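L-serine ammonia-lyase (Rhizomucor miehei CAU432, PDB 5C3U) binds pyridoxal-5'-phosphate and belongs to the pyridoxal-phosphate-dependent enzymes, an alpha/beta family with helices packed around central beta sheets. Local coordinates at residues F39-N44 with S157-E162; I175-G180 with N186-G191. All coordinates share one frame; numbering follows the deposited sequence.

Contact 1: residues F39-N44 with S157-E162; sequences FLKMEN and STIVQE
Lys41 and Glu162 join strand 37-42 to helix 150-166, which packs against a face of the six-stranded mixed sheet in this alpha/beta fold. The polar part is a salt bridge: Lys41 NZ lies 2.8 Å from Glu162 OE2, meeting it on the anti side and 16° out of the carboxylate plane, the two side chains crossing nearly at a right angle. Lys41 reaches it with CG anti to the backbone N (chi1 -176°) and a bend at chi2 (56°). Thr22 and Gln166 supply further acceptors for NZ through Thr22 O and Gln166 OE1. Glu43 OE2 bonds to Thr22 OG1, while Arg54 forms salt bridges with the OE1 atoms of both Glu43 and Glu162. The OE2 atoms of Glu43 and Glu162 are 4.9 Å apart, two probably negative groups near each other, which Arg54 and Lys41 would be expected to offset.

The apolar part centres on Ile159. Its side chain and that of Lys41 lie alongside each other, head to tail, bringing Lys41 CE to 3.8 Å from Ile159 CG1. Beyond this, the Ile159 side chain runs at a slant to that of Glu43, its CD1 3.6 Å from Glu43 OE2.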
loop_
_atom_site.group_PDB
_atom_site.type_symbol
_atom_site.label_atom_id
_atom_site.label_comp_id
_atom_site.label_asym_id
_atom_site.label_seq_id
_atom_site.Cartn_x
_atom_site.Cartn_y
_atom_site.Cartn_z
ATOM N N PHE A 39 12.680 -7.697 -9.594
ATOM C CA PHE A 39 11.399 -7.672 -10.280
ATOM C C PHE A 39 10.480 -6.682 -9.579
ATOM O O PHE A 39 10.482 -6.588 -8.349
ATOM C CB PHE A 39 10.748 -9.042 -10.265
ATOM C CG PHE A 39 11.477 -10.066 -11.080
ATOM C CD1 PHE A 39 12.419 -10.904 -10.482
ATOM C CD2 PHE A 39 11.222 -10.188 -12.443
ATOM C CE1 PHE A 39 13.091 -11.853 -11.246
ATOM C CE2 PHE A 39 11.880 -11.140 -13.204
ATOM C CZ PHE A 39 12.819 -11.966 -12.604
ATOM N N LEU A 40 9.688 -5.970 -10.362
ATOM C CA LEU A 40 8.805 -4.948 -9.822
ATOM C C LEU A 40 7.360 -5.337 -10.100
ATOM O O LEU A 40 6.969 -5.495 -11.262
ATOM C CB LEU A 40 9.126 -3.597 -10.466
ATOM C CG LEU A 40 10.586 -3.142 -10.392
ATOM C CD1 LEU A 40 10.762 -1.867 -11.196
ATOM C CD2 LEU A 40 11.045 -2.963 -8.954
ATOM N N LYS A 41 6.580 -5.518 -9.029
ATOM C CA LYS A 41 5.156 -5.858 -9.149
ATOM C C LYS A 41 4.353 -4.551 -9.237
ATOM O O LYS A 41 4.289 -3.793 -8.270
ATOM C CB LYS A 41 4.725 -6.724 -7.951
ATOM C CG LYS A 41 3.289 -7.224 -7.993
ATOM C CD LYS A 41 2.991 -7.997 -9.276
ATOM C CE LYS A 41 1.699 -8.791 -9.111
ATOM N NZ LYS A 41 1.282 -9.418 -10.405
ATOM N N MET A 42 3.777 -4.269 -10.410
ATOM C CA MET A 42 3.275 -2.932 -10.739
ATOM C C MET A 42 1.797 -2.665 -10.391
ATOM O O MET A 42 0.935 -2.620 -11.270
ATOM C CB MET A 42 3.513 -2.620 -12.235
ATOM C CG MET A 42 4.970 -2.786 -12.670
ATOM S SD MET A 42 6.061 -1.653 -11.786
ATOM C CE MET A 42 5.463 -0.098 -12.443
ATOM N N GLU A 43 1.524 -2.426 -9.115
ATOM C CA GLU A 43 0.155 -2.115 -8.659
ATOM C C GLU A 43 -0.412 -0.737 -9.064
ATOM O O GLU A 43 -1.614 -0.457 -8.867
ATOM C CB GLU A 43 0.077 -2.357 -7.145
ATOM C CG GLU A 43 0.434 -3.790 -6.771
ATOM C CD GLU A 43 -0.533 -4.804 -7.385
ATOM O OE1 GLU A 43 -1.746 -4.714 -7.101
ATOM O OE2 GLU A 43 -0.077 -5.690 -8.142
ATOM N N ASN A 44 0.434 0.131 -9.629
ATOM C CA ASN A 44 -0.036 1.419 -10.145
ATOM C C ASN A 44 -0.961 1.245 -11.338
ATOM O O ASN A 44 -1.658 2.179 -11.730
ATOM C CB ASN A 44 1.147 2.334 -10.510
ATOM C CG ASN A 44 2.132 1.669 -11.469
ATOM O OD1 ASN A 44 2.453 0.484 -11.332
ATOM N ND2 ASN A 44 2.628 2.434 -12.435
ATOM N N SER A 157 -4.103 -10.779 -0.610
ATOM C CA SER A 157 -3.355 -12.031 -0.752
ATOM C C SER A 157 -3.319 -12.516 -2.207
ATOM O O SER A 157 -2.434 -13.290 -2.578
ATOM C CB SER A 157 -3.912 -13.104 0.191
ATOM O OG SER A 157 -5.109 -13.627 -0.328
ATOM N N THR A 158 -4.240 -12.011 -3.036
ATOM C CA THR A 158 -4.253 -12.341 -4.455
ATOM C C THR A 158 -2.929 -11.954 -5.139
ATOM O O THR A 158 -2.544 -12.556 -6.148
ATOM C CB THR A 158 -5.457 -11.722 -5.207
ATOM O OG1 THR A 158 -5.395 -10.289 -5.149
ATOM C CG2 THR A 158 -6.793 -12.204 -4.630
ATOM N N ILE A 159 -2.222 -10.958 -4.603
ATOM C CA ILE A 159 -0.931 -10.571 -5.186
ATOM C C ILE A 159 0.078 -11.744 -5.230
ATOM O O ILE A 159 0.879 -11.853 -6.180
ATOM C CB ILE A 159 -0.363 -9.306 -4.492
ATOM C CG1 ILE A 159 0.532 -8.509 -5.464
ATOM C CG2 ILE A 159 0.296 -9.652 -3.152
ATOM C CD1 ILE A 159 0.916 -7.130 -4.967
ATOM N N VAL A 160 0.012 -12.642 -4.244
ATOM C CA VAL A 160 1.014 -13.707 -4.140
ATOM C C VAL A 160 0.722 -14.851 -5.107
ATOM O O VAL A 160 1.637 -15.396 -5.722
ATOM C CB VAL A 160 1.194 -14.185 -2.689
ATOM C CG1 VAL A 160 2.143 -15.374 -2.636
ATOM C CG2 VAL A 160 1.717 -13.034 -1.841
ATOM N N GLN A 161 -0.563 -15.175 -5.264
ATOM C CA GLN A 161 -1.013 -16.137 -6.266
ATOM C C GLN A 161 -0.532 -15.735 -7.662
ATOM O O GLN A 161 -0.034 -16.573 -8.422
ATOM C CB GLN A 161 -2.540 -16.279 -6.227
ATOM N N GLU A 162 -0.641 -14.446 -7.983
ATOM C CA GLU A 162 -0.081 -13.914 -9.223
ATOM C C GLU A 162 1.441 -14.070 -9.290
ATOM O O GLU A 162 1.978 -14.545 -10.299
ATOM C CB GLU A 162 -0.471 -12.443 -9.410
ATOM C CG GLU A 162 -1.865 -12.228 -9.974
ATOM C CD GLU A 162 -2.293 -10.764 -9.992
ATOM O OE1 GLU A 162 -3.481 -10.489 -9.670
ATOM O OE2 GLU A 162 -1.456 -9.883 -10.334
#

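Contact 2: residues I175-G180 with N186-G191; sequences IICPVG and NGVIMG. With PLP (pyridoxal-5'-phosphate), chain B.
Val188 turns both its methyl groups to the sheet, one to Ile175 and one to Cys177, where helix 183-194 packs on strand 174-178. The two elements open a beta-alpha-beta unit that continues into strand 202-207. At the closest point of the backbones, Cys177 CA and Val188 CA are 8.3 Å apart.

Ile175 and Cys177, two residues apart on the strand, both direct their side chains at the helix, and Val188 answers from the other side. Its CG1 branch, set anti to the backbone N (chi1 173°), meets Ile175 CG2 at 4.3 Å. The CG2 branch faces Cys177 SG at 4.2 Å, the sulfur having been swung opposite the Cys177 backbone N (chi1 178°). All three side chains are buried, and the contact is apolar, at van der Waals distance. Ile159 of helix 150-166 and Val202 of the next strand also touch Val188, so this side chain sits among three elements of the fold. The helix is also tied to Ser244 and Ser241, through OD1 and ND2 of Asn186 respectively.

At the strand's last residue, Pro178, CB comes 3.8 Å from PLP C6; beyond it the chain runs on to Gly180. Gly181 N, Gly182 N and Leu184 N bond to PLP as well, so the glycine-rich turn and Leu184 in the first turn of the helix bind PLP through their backbone N-H groups, and the positive end of the helix dipole would favour its phosphate. Within the segment itself, Gly180 N donates to PLP O2P over 2.7 Å with an N-H...O angle of 152°.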
loop_
_atom_site.group_PDB
_atom_site.type_symbol
_atom_site.label_atom_id
_atom_site.label_comp_id
_atom_site.label_asym_id
_atom_site.label_seq_id
_atom_site.Cartn_x
_atom_site.Cartn_y
_atom_site.Cartn_z
ATOM N N ILE A 175 10.586 -10.495 -0.585
ATOM C CA ILE A 175 9.536 -9.608 -1.088
ATOM C C ILE A 175 9.585 -8.359 -0.228
ATOM O O ILE A 175 9.554 -8.458 0.987
ATOM C CB ILE A 175 8.144 -10.275 -1.012
ATOM C CG1 ILE A 175 8.123 -11.497 -1.942
ATOM C CG2 ILE A 175 7.043 -9.278 -1.411
ATOM C CD1 ILE A 175 6.872 -12.345 -1.829
ATOM N N ILE A 176 9.713 -7.191 -0.867
ATOM C CA ILE A 176 9.800 -5.924 -0.156
ATOM C C ILE A 176 8.436 -5.260 -0.201
ATOM O O ILE A 176 7.898 -5.027 -1.289
ATOM C CB ILE A 176 10.852 -4.975 -0.769
ATOM C CG1 ILE A 176 12.206 -5.692 -0.922
ATOM C CG2 ILE A 176 10.960 -3.698 0.064
ATOM C CD1 ILE A 176 13.269 -4.844 -1.597
ATOM N N CYS A 177 7.898 -4.964 0.985
ATOM C CA CYS A 177 6.485 -4.608 1.133
ATOM C C CYS A 177 6.359 -3.360 2.033
ATOM O O CYS A 177 6.727 -3.399 3.208
ATOM C CB CYS A 177 5.707 -5.787 1.717
ATOM S SG CYS A 177 3.949 -5.488 2.026
ATOM N N PRO A 178 5.843 -2.259 1.489
ATOM C CA PRO A 178 5.593 -1.064 2.329
ATOM C C PRO A 178 4.532 -1.366 3.388
ATOM O O PRO A 178 3.591 -2.121 3.094
ATOM C CB PRO A 178 5.046 -0.012 1.335
ATOM C CG PRO A 178 4.851 -0.727 0.059
ATOM C CD PRO A 178 5.345 -2.122 0.108
ATOM N N VAL A 179 4.698 -0.824 4.608
ATOM C CA VAL A 179 3.715 -1.019 5.702
ATOM C C VAL A 179 3.151 0.304 6.232
ATOM O O VAL A 179 3.912 1.185 6.657
ATOM C CB VAL A 179 4.314 -1.867 6.881
ATOM C CG1 VAL A 179 3.287 -2.028 8.010
ATOM C CG2 VAL A 179 4.736 -3.230 6.365
ATOM N N GLY A 180 1.817 0.445 6.154
ATOM C CA GLY A 180 1.050 1.516 6.806
ATOM C C GLY A 180 0.369 0.931 8.026
ATOM O O GLY A 180 0.973 0.858 9.098
ATOM N N ASN A 186 -0.260 -8.255 5.828
ATOM C CA ASN A 186 -1.039 -9.445 6.222
ATOM C C ASN A 186 -1.432 -10.309 5.026
ATOM O O ASN A 186 -1.313 -11.533 5.075
ATOM C CB ASN A 186 -2.299 -9.049 7.026
ATOM C CG ASN A 186 -1.978 -8.331 8.337
ATOM O OD1 ASN A 186 -0.831 -8.310 8.796
ATOM N ND2 ASN A 186 -3.000 -7.722 8.940
ATOM N N GLY A 187 -1.928 -9.679 3.958
ATOM C CA GLY A 187 -2.259 -10.434 2.757
ATOM C C GLY A 187 -1.038 -11.126 2.144
ATOM O O GLY A 187 -1.118 -12.270 1.696
ATOM N N VAL A 188 0.098 -10.435 2.127
ATOM C CA VAL A 188 1.320 -11.031 1.588
ATOM C C VAL A 188 1.723 -12.283 2.390
ATOM O O VAL A 188 1.901 -13.378 1.821
ATOM C CB VAL A 188 2.455 -9.990 1.489
ATOM C CG1 VAL A 188 3.769 -10.644 1.089
ATOM C CG2 VAL A 188 2.081 -8.938 0.443
ATOM N N ILE A 189 1.797 -12.140 3.702
ATOM C CA ILE A 189 2.182 -13.273 4.537
ATOM C C ILE A 189 1.172 -14.427 4.398
ATOM O O ILE A 189 1.559 -15.593 4.220
ATOM C CB ILE A 189 2.323 -12.858 6.001
ATOM C CG1 ILE A 189 3.503 -11.892 6.170
ATOM C CG2 ILE A 189 2.517 -14.086 6.885
ATOM C CD1 ILE A 189 3.461 -11.163 7.494
ATOM N N MET A 190 -0.116 -14.102 4.443
ATOM C CA MET A 190 -1.155 -15.126 4.281
ATOM C C MET A 190 -1.103 -15.810 2.918
ATOM O O MET A 190 -1.224 -17.034 2.834
ATOM C CB MET A 190 -2.544 -14.555 4.567
ATOM C CG MET A 190 -2.764 -14.278 6.042
ATOM S SD MET A 190 -4.221 -13.270 6.403
ATOM C CE MET A 190 -4.815 -14.177 7.831
ATOM N N GLY A 191 -0.925 -15.019 1.854
ATOM C CA GLY A 191 -0.687 -15.558 0.514
ATOM C C GLY A 191 0.519 -16.481 0.427
ATOM O O GLY A 191 0.462 -17.522 -0.243
HETATM N N1 PLP B . 1.450 1.936 -0.441
HETATM C C2 PLP B . 0.358 2.537 -0.945
HETATM C C2A PLP B . 0.436 3.477 -2.124
HETATM C C3 PLP B . -0.943 2.282 -0.323
HETATM O O3 PLP B . -2.074 2.875 -0.817
HETATM C C4 PLP B . -0.970 1.340 0.818
HETATM C C4A PLP B . -2.254 1.020 1.460
HETATM C C5 PLP B . 0.301 0.734 1.293
HETATM C C6 PLP B . 1.468 1.078 0.605
HETATM C C5A PLP B . 0.354 -0.238 2.474
HETATM O O4P PLP B . -0.793 -0.025 3.288
HETATM P P PLP B . -1.303 -0.909 4.547
HETATM O O1P PLP B . -2.153 -2.014 4.024
HETATM O O2P PLP B . -0.081 -1.371 5.361
HETATM O O3P PLP B . -2.060 0.154 5.262
#

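Both segments of contact 1 precede those of contact 2 in the chain: helix 150-166 of the first is followed directly by strand 174-178 of the second. Their centres are 10 Å apart, and both reach the same mixed sheet, where strand 306-311 lies between strands 37-42 and 174-178. The two helices pack against each other, with Ser157 CB 3.3 Å from Gly187 O and Val160 CG2 3.7 Å from Val188 O. Together they form part of a helical layer on the sheet. Pyridoxal-5'-phosphate lies near both: contact 2 supplies pocket residues directly, whereas in contact 1 the side chain of Glu43 stays about 8 Å from PLP.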